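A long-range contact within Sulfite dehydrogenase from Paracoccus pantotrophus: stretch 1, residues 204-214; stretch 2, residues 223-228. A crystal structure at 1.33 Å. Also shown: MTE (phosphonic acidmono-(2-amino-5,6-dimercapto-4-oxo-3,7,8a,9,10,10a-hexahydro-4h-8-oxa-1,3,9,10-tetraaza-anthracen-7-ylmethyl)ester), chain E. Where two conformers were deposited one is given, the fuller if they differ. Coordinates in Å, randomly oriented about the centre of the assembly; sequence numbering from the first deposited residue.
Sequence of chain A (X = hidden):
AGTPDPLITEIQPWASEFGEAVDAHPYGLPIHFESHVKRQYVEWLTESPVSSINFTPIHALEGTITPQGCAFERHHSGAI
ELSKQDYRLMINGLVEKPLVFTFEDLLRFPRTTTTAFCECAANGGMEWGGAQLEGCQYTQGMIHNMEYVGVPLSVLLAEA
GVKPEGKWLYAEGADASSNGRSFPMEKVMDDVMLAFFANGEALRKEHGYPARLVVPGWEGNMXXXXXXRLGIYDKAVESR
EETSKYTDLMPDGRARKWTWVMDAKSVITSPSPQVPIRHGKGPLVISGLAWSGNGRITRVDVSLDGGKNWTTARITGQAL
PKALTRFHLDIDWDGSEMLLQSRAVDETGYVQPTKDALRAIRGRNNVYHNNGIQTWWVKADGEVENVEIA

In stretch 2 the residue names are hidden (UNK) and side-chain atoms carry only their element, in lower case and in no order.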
ATOM      1  N   ARG A 204       2.343   8.616   7.253  1.00  6.04           N
ATOM      2  CA  ARG A 204       1.555   9.830   7.047  1.00  6.39           C
ATOM      3  C   ARG A 204       1.567  10.671   8.329  1.00  6.42           C
ATOM      4  O   ARG A 204       1.804  10.176   9.439  1.00  6.66           O
ATOM      5  CB  ARG A 204       0.136   9.451   6.598  1.00  6.48           C
ATOM      6  CG  ARG A 204       0.085   8.654   5.316  1.00  6.88           C
ATOM      7  CD  ARG A 204       0.759   9.382   4.165  1.00  6.31           C
ATOM      8  NE  ARG A 204       0.777   8.694   2.874  1.00  6.97           N
ATOM      9  CZ  ARG A 204      -0.216   8.753   1.983  1.00  6.48           C
ATOM     10  NH1 ARG A 204      -1.372   9.329   2.286  1.00  6.73           N
ATOM     11  NH2 ARG A 204      -0.073   8.171   0.802  1.00  6.81           N
ATOM     12  N   LYS A 205       1.343  11.973   8.161  1.00  6.43           N
ATOM     13  CA  LYS A 205       1.315  12.887   9.289  1.00  6.27           C
ATOM     14  C   LYS A 205       0.430  12.355  10.409  1.00  6.80           C
ATOM     15  O   LYS A 205       0.834  12.282  11.579  1.00  7.45           O
ATOM     16  CB  LYS A 205       0.802  14.246   8.848  1.00  7.46           C
ATOM     17  CG  LYS A 205       0.698  15.280   9.955  1.00  7.92           C
ATOM     18  CD  LYS A 205       0.219  16.615   9.406  1.00 10.95           C
ATOM     19  CE  LYS A 205      -0.105  17.619  10.467  1.00 12.02           C
ATOM     20  NZ  LYS A 205      -0.572  18.869   9.804  1.00 14.96           N
ATOM     21  N   GLU A 206      -0.776  11.952  10.024  1.00  5.98           N
ATOM     22  CA  GLU A 206      -1.800  11.525  10.943  1.00  7.17           C
ATOM     23  C   GLU A 206      -1.552  10.165  11.560  1.00  6.74           C
ATOM     24  O   GLU A 206      -2.221   9.798  12.523  1.00  7.40           O
ATOM     25  CB  GLU A 206      -3.170  11.559  10.236  1.00  6.91           C
ATOM     26  CG  GLU A 206      -3.370  10.611   9.059  1.00  7.51           C
ATOM     27  CD  GLU A 206      -2.927  11.145   7.710  1.00  8.72           C
ATOM     28  OE1 GLU A 206      -2.058  12.042   7.610  1.00  8.50           O
ATOM     29  OE2 GLU A 206      -3.478  10.627   6.716  1.00 10.29           O
ATOM     30  N   HIS A 207      -0.585   9.436  11.004  1.00  5.52           N
ATOM     31  CA  HIS A 207      -0.177   8.120  11.502  1.00  6.47           C
ATOM     32  C   HIS A 207       1.151   8.157  12.254  1.00  6.44           C
ATOM     33  O   HIS A 207       1.736   7.130  12.546  1.00  7.46           O
ATOM     34  CB  HIS A 207      -0.124   7.098  10.366  1.00  7.09           C
ATOM     35  CG  HIS A 207      -1.424   6.927   9.642  1.00  7.00           C
ATOM     36  ND1 HIS A 207      -1.498   6.723   8.277  1.00  7.40           N
ATOM     37  CD2 HIS A 207      -2.695   6.903  10.108  1.00  6.41           C
ATOM     38  CE1 HIS A 207      -2.777   6.612   7.935  1.00  7.39           C
ATOM     39  NE2 HIS A 207      -3.516   6.696   9.030  1.00  7.28           N
ATOM     40  N   GLY A 208       1.625   9.347  12.587  1.00  6.39           N
ATOM     41  CA  GLY A 208       2.765   9.485  13.486  1.00  6.56           C
ATOM     42  C   GLY A 208       4.074   9.976  12.904  1.00  6.33           C
ATOM     43  O   GLY A 208       5.093   9.876  13.573  1.00  7.78           O
ATOM     44  N   TYR A 209       4.061  10.508  11.690  1.00  6.49           N
ATOM     45  CA  TYR A 209       5.308  10.961  11.048  1.00  6.25           C
ATOM     46  C   TYR A 209       6.136  11.798  11.988  1.00  6.25           C
ATOM     47  O   TYR A 209       5.628  12.723  12.571  1.00  7.03           O
ATOM     48  CB  TYR A 209       4.992  11.823   9.842  1.00  7.02           C
ATOM     49  CG  TYR A 209       6.192  12.364   9.080  1.00  6.41           C
ATOM     50  CD1 TYR A 209       6.760  13.583   9.405  1.00  6.93           C
ATOM     51  CD2 TYR A 209       6.713  11.671   7.997  1.00  7.00           C
ATOM     52  CE1 TYR A 209       7.823  14.087   8.671  1.00  7.62           C
ATOM     53  CE2 TYR A 209       7.753  12.171   7.248  1.00  6.73           C
ATOM     54  CZ  TYR A 209       8.302  13.377   7.593  1.00  6.19           C
ATOM     55  OH  TYR A 209       9.305  13.907   6.844  1.00  7.56           O
ATOM     56  N   PRO A 210       7.435  11.511  12.099  1.00  6.48           N
ATOM     57  CA  PRO A 210       8.226  10.566  11.329  1.00  6.60           C
ATOM     58  C   PRO A 210       8.486   9.206  11.986  1.00  6.70           C
ATOM     59  O   PRO A 210       9.192   8.395  11.410  1.00  7.46           O
ATOM     60  CB  PRO A 210       9.538  11.326  11.122  1.00  7.80           C
ATOM     61  CG  PRO A 210       9.690  12.040  12.425  1.00  7.51           C
ATOM     62  CD  PRO A 210       8.299  12.447  12.844  1.00  6.86           C
ATOM     63  N   ALA A 211       7.927   8.941  13.164  1.00  6.32           N
ATOM     64  CA  ALA A 211       8.185   7.699  13.853  1.00  7.12           C
ATOM     65  C   ALA A 211       7.061   7.340  14.815  1.00  5.72           C
ATOM     66  O   ALA A 211       6.601   8.181  15.593  1.00  7.60           O
ATOM     67  CB  ALA A 211       9.537   7.795  14.619  1.00  8.54           C
ATOM     68  N   ARG A 212       6.638   6.077  14.786  1.00  6.20           N
ATOM     69  CA  ARG A 212       5.627   5.546  15.699  1.00  5.90           C
ATOM     70  C   ARG A 212       6.068   4.198  16.239  1.00  6.39           C
ATOM     71  O   ARG A 212       6.889   3.522  15.621  1.00  7.72           O
ATOM     72  CB  ARG A 212       4.256   5.391  15.024  1.00  5.67           C
ATOM     73  CG  ARG A 212       4.136   4.148  14.135  1.00  6.83           C
ATOM     74  CD  ARG A 212       2.755   3.987  13.546  1.00  7.67           C
ATOM     75  NE  ARG A 212       1.740   3.916  14.597  1.00  7.08           N
ATOM     76  CZ  ARG A 212       0.448   4.143  14.392  1.00  6.63           C
ATOM     77  NH1 ARG A 212      -0.034   4.253  13.162  1.00  7.40           N
ATOM     78  NH2 ARG A 212      -0.387   4.178  15.424  1.00  6.78           N
ATOM     79  N   LEU A 213       5.462   3.772  17.343  1.00  6.67           N
ATOM     80  CA  LEU A 213       5.556   2.384  17.729  1.00  6.97           C
ATOM     81  C   LEU A 213       4.573   1.508  16.979  1.00  6.56           C
ATOM     82  O   LEU A 213       3.430   1.893  16.762  1.00  7.93           O
ATOM     83  CB  LEU A 213       5.312   2.216  19.230  1.00  7.54           C
ATOM     84  CG  LEU A 213       6.287   2.946  20.153  1.00  8.41           C
ATOM     85  CD1 LEU A 213       6.025   2.604  21.623  1.00 11.59           C
ATOM     86  CD2 LEU A 213       7.739   2.648  19.780  1.00  9.60           C
ATOM     87  N   VAL A 214       5.055   0.322  16.639  1.00  6.80           N
ATOM     88  CA  VAL A 214       4.280  -0.776  16.070  1.00  6.86           C
ATOM     89  C   VAL A 214       4.368  -1.899  17.098  1.00  7.07           C
ATOM     90  O   VAL A 214       5.479  -2.309  17.489  1.00  7.31           O
ATOM     91  CB  VAL A 214       4.804  -1.194  14.674  1.00  7.45           C
ATOM     92  CG1 VAL A 214       4.192  -2.507  14.234  1.00  8.40           C
ATOM     93  CG2 VAL A 214       4.485  -0.093  13.699  1.00  8.94           C
ATOM     94  N   UNK A 223       0.159   1.897  20.220  1.00  6.39           N
ATOM     95  CA  UNK A 223       0.978   2.217  19.049  1.00  5.98           C
ATOM     96  C   UNK A 223       1.269   3.717  19.061  1.00  5.65           C
ATOM     97  O   UNK A 223       0.741   4.489  18.242  1.00  6.46           O
ATOM     98  n   UNK A 223      -0.541  -1.829  17.913  1.00  5.98           N
ATOM     99  c   UNK A 223      -0.048  -2.702  15.625  1.00  7.45           C
ATOM    100  c   UNK A 223       0.401  -2.304  14.390  1.00  7.55           C
ATOM    101  c   UNK A 223       0.061   0.303  17.587  1.00  5.88           C
ATOM    102  c   UNK A 223       0.776  -0.973  14.139  1.00  7.05           C
ATOM    103  c   UNK A 223       0.269   1.781  17.759  1.00  6.15           C
ATOM    104  c   UNK A 223      -0.449  -0.590  18.487  1.00  5.88           C
ATOM    105  c   UNK A 223      -0.127  -1.734  16.608  1.00  5.46           C
ATOM    106  c   UNK A 223       0.704  -0.029  15.115  1.00  6.94           C
ATOM    107  c   UNK A 223       0.215  -0.394  16.370  1.00  6.34           C
ATOM    108  N   UNK A 224       2.070   4.147  20.030  1.00  6.62           N
ATOM    109  CA  UNK A 224       2.307   5.558  20.291  1.00  6.43           C
ATOM    110  C   UNK A 224       2.875   6.232  19.023  1.00  6.17           C
ATOM    111  O   UNK A 224       3.895   5.801  18.477  1.00  7.38           O
ATOM    112  c   UNK A 224       2.650   5.136  22.759  1.00  7.76           C
ATOM    113  c   UNK A 224       3.529   7.235  21.728  1.00  8.49           C
ATOM    114  c   UNK A 224       3.241   5.749  21.509  1.00  6.40           C
ATOM    115  N   UNK A 225       2.209   7.295  18.592  1.00  6.12           N
ATOM    116  CA  UNK A 225       2.604   8.066  17.419  1.00  5.67           C
ATOM    117  C   UNK A 225       3.479   9.257  17.808  1.00  6.45           C
ATOM    118  O   UNK A 225       3.419   9.770  18.929  1.00  7.10           O
ATOM    119  c   UNK A 225       0.581   7.450  16.028  1.00  4.90           C
ATOM    120  c   UNK A 225       1.343   8.544  16.693  1.00  6.70           C
ATOM    121  n   UNK A 225      -2.829   9.005  15.210  1.00  6.86           N
ATOM    122  c   UNK A 225      -0.634   7.930  15.237  1.00  6.38           C
ATOM    123  c   UNK A 225      -1.756   8.485  16.085  1.00  6.53           C
ATOM    124  N   UNK A 226       4.289   9.700  16.854  1.00  6.10           N
ATOM    125  CA  UNK A 226       5.191  10.839  17.063  1.00  6.18           C
ATOM    126  C   UNK A 226       6.027  10.585  18.313  1.00  6.46           C
ATOM    127  O   UNK A 226       6.196  11.457  19.157  1.00  6.85           O
ATOM    128  n   UNK A 226       2.291  12.709  14.184  1.00  6.62           N
ATOM    129  c   UNK A 226      -0.844  12.211  16.030  1.00  6.99           C
ATOM    130  c   UNK A 226       1.303  12.480  15.097  1.00  6.15           C
ATOM    131  c   UNK A 226      -0.073  12.437  14.926  1.00  6.67           C
ATOM    132  c   UNK A 226       1.102  12.066  17.456  1.00  5.90           C
ATOM    133  c   UNK A 226       1.913  12.267  16.345  1.00  6.27           C
ATOM    134  c   UNK A 226       3.500  12.626  14.822  1.00  6.70           C
ATOM    135  c   UNK A 226      -0.262  12.047  17.290  1.00  6.27           C
ATOM    136  c   UNK A 226       4.421  12.187  17.156  1.00  7.01           C
ATOM    137  c   UNK A 226       3.323  12.345  16.140  1.00  6.37           C
ATOM    138  N   UNK A 227       6.552   9.361  18.444  1.00  6.99           N
ATOM    139  CA  UNK A 227       7.131   8.924  19.710  0.50  7.99           C
ATOM    140  C   UNK A 227       8.351   9.766  20.070  1.00  7.82           C
ATOM    141  O   UNK A 227       9.254   9.928  19.256  1.00  9.24           O
ATOM    142  c   UNK A 227       7.494   6.896  21.162  0.50  7.58           C
ATOM    143  c   UNK A 227       7.483   7.421  19.723  0.50  9.08           C
ATOM    144  c   UNK A 227       6.483   6.620  19.000  0.50  9.87           C
ATOM    145  N   UNK A 228       8.358  10.314  21.279  1.00  7.49           N
ATOM    146  CA  UNK A 228       9.457  11.183  21.712  1.00  7.74           C
ATOM    147  C   UNK A 228      10.317  10.655  22.839  1.00  7.58           C
ATOM    148  O   UNK A 228      11.466  11.085  23.000  1.00  8.70           O
ATOM    149  n   UNK A 228       7.868  14.249  25.309  1.00  9.56           N
ATOM    150  c   UNK A 228       8.149  14.103  23.881  1.00  9.55           C
ATOM    151  n   UNK A 228       7.436  16.520  25.189  1.00 10.65           N
ATOM    152  c   UNK A 228       8.930  12.571  22.113  1.00  8.38           C
ATOM    153  c   UNK A 228       7.572  15.399  25.901  1.00  9.85           C
ATOM    154  c   UNK A 228       8.432  12.683  23.527  1.00  8.73           C
ATOM    155  n   UNK A 228       7.402  15.427  27.214  1.00 10.31           N
TER
HETATM  156  N1  MTE E 500      -0.193   8.284  19.825  1.00  1.84           N
HETATM  157  C2  MTE E 500      -0.211   9.543  20.248  1.00  1.98           C
HETATM  158  N2  MTE E 500       0.965  10.175  20.454  1.00  2.25           N
HETATM  159  N3  MTE E 500      -1.360  10.214  20.453  1.00  1.71           N
HETATM  160  C4  MTE E 500      -2.585   9.646  20.260  1.00  1.99           C
HETATM  161  O4  MTE E 500      -3.604  10.340  20.461  1.00  2.29           O
HETATM  162  N5  MTE E 500      -3.810   7.536  19.673  1.00  2.13           N
HETATM  163  C6  MTE E 500      -3.618   6.112  19.826  1.00  2.15           C
HETATM  164  C7  MTE E 500      -2.464   5.534  19.022  1.00  0.97           C
HETATM  165  N8  MTE E 500      -1.271   6.310  19.239  1.00  0.67           N
HETATM  166  C9  MTE E 500      -2.645   8.264  19.828  1.00  1.89           C
HETATM  167  C10 MTE E 500      -1.356   7.592  19.627  1.00  2.16           C
HETATM  168  C1' MTE E 500      -4.871   5.307  19.531  1.00  1.65           C
HETATM  169  S1' MTE E 500      -6.167   5.303  20.707  1.00  2.47           S
HETATM  170  C2' MTE E 500      -4.976   4.531  18.427  1.00  1.29           C
HETATM  171  S2' MTE E 500      -6.309   3.474  18.174  1.00  2.44           S
HETATM  172  C3' MTE E 500      -3.868   4.558  17.397  1.00  1.67           C
HETATM  173  O3' MTE E 500      -2.838   5.527  17.655  1.00  1.77           O
HETATM  174  C4' MTE E 500      -4.436   4.908  16.034  1.00  2.01           C
HETATM  175  O4' MTE E 500      -3.395   4.848  15.049  1.00  2.04           O
HETATM  176  P   MTE E 500      -3.702   5.589  13.660  1.00  2.05           P
HETATM  177  O1P MTE E 500      -4.949   4.790  13.175  1.00  2.28           O
HETATM  178  O2P MTE E 500      -4.071   7.017  13.897  1.00  2.22           O
HETATM  179  O3P MTE E 500      -2.509   5.326  12.808  1.00  2.34           O

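Position 223 carries ten side-chain atoms, nine carbons and one nitrogen: one carbon leads into fused five- and six-membered rings. CB lies 3.3 Å from Leu213 O, and Val214 CA sits over one ring face. Only an indole fits, so the residue is Trp223. Val214 CA is 4.1 Å from the centroid of its six-membered ring, 21° off the normal, and Val214 CG1 packs 3.7 Å from Trp223 CZ3.

Position 224 has three carbons, one bearing the other two. The branching starts at CB, which approaches Leu213 CD1 at 4.2 Å; this is Val224. Its carbonyl also takes part: Leu213 N donates to Val224 O at 2.8 Å with an angle of 164°, and Arg212 CA comes within 3.3 Å of Val224 O.

Position 225 shows four carbons in a row ending in nitrogen, an unbranched chain with CB 3.6 Å from Gly208 CA. Four unbranched carbons ending in a single nitrogen make this Lys225; that nitrogen, NZ, donates to Glu206 O at 2.9 Å and also to MTE O2P, 2.7 Å away.

Position 226 again has nine carbons and a nitrogen in one carbon plus fused rings. CB points away from stretch 1, yet the ring comes back to it, with its nitrogen 3.0 Å from Lys205 O. The residue is Trp226. NE1 donates to Lys205 O at an angle of 138°, while Gly208 CA stands 3.5 Å from the five-membered ring centroid, 20° off the normal. Gly208 suits this spot: at phi/psi 110/13 an ideal CB would jam against the preceding carbonyl and lie 3.1 Å from Lys225 CB.

Position 227 has three carbons branched at CB, which points toward stretch 1; one methyl is 3.9 Å from Leu213 CG. This is Val227, deposited in two conformers. Val227 N donates to Ala211 O at 3.1 Å and 156°.

Position 228 has three carbons, a nitrogen, then a carbon carrying two nitrogens: a guanidinium, hence Arg228. Its CA-to-CB bond points away from stretch 1, and the side chain makes no contact there.

The contact buries 645 Å² and combines backbone hydrogen bonds, side-chain donors to backbone carbonyls, indole packing and apolar contacts of Leu213 with Val224 and Val227. Arg212 ties it to the cofactor: NH2 donates to Trp223 O and to MTE O4', both at 3.1 Å, and NH1 to MTE O3P at 2.7 Å. Lys225 CG and Trp223 CE3 cover opposite faces of its guanidinium, leaving the phosphate oxygen O3P at the edge.

Stretch 2, residues 223-228: WVKWVR
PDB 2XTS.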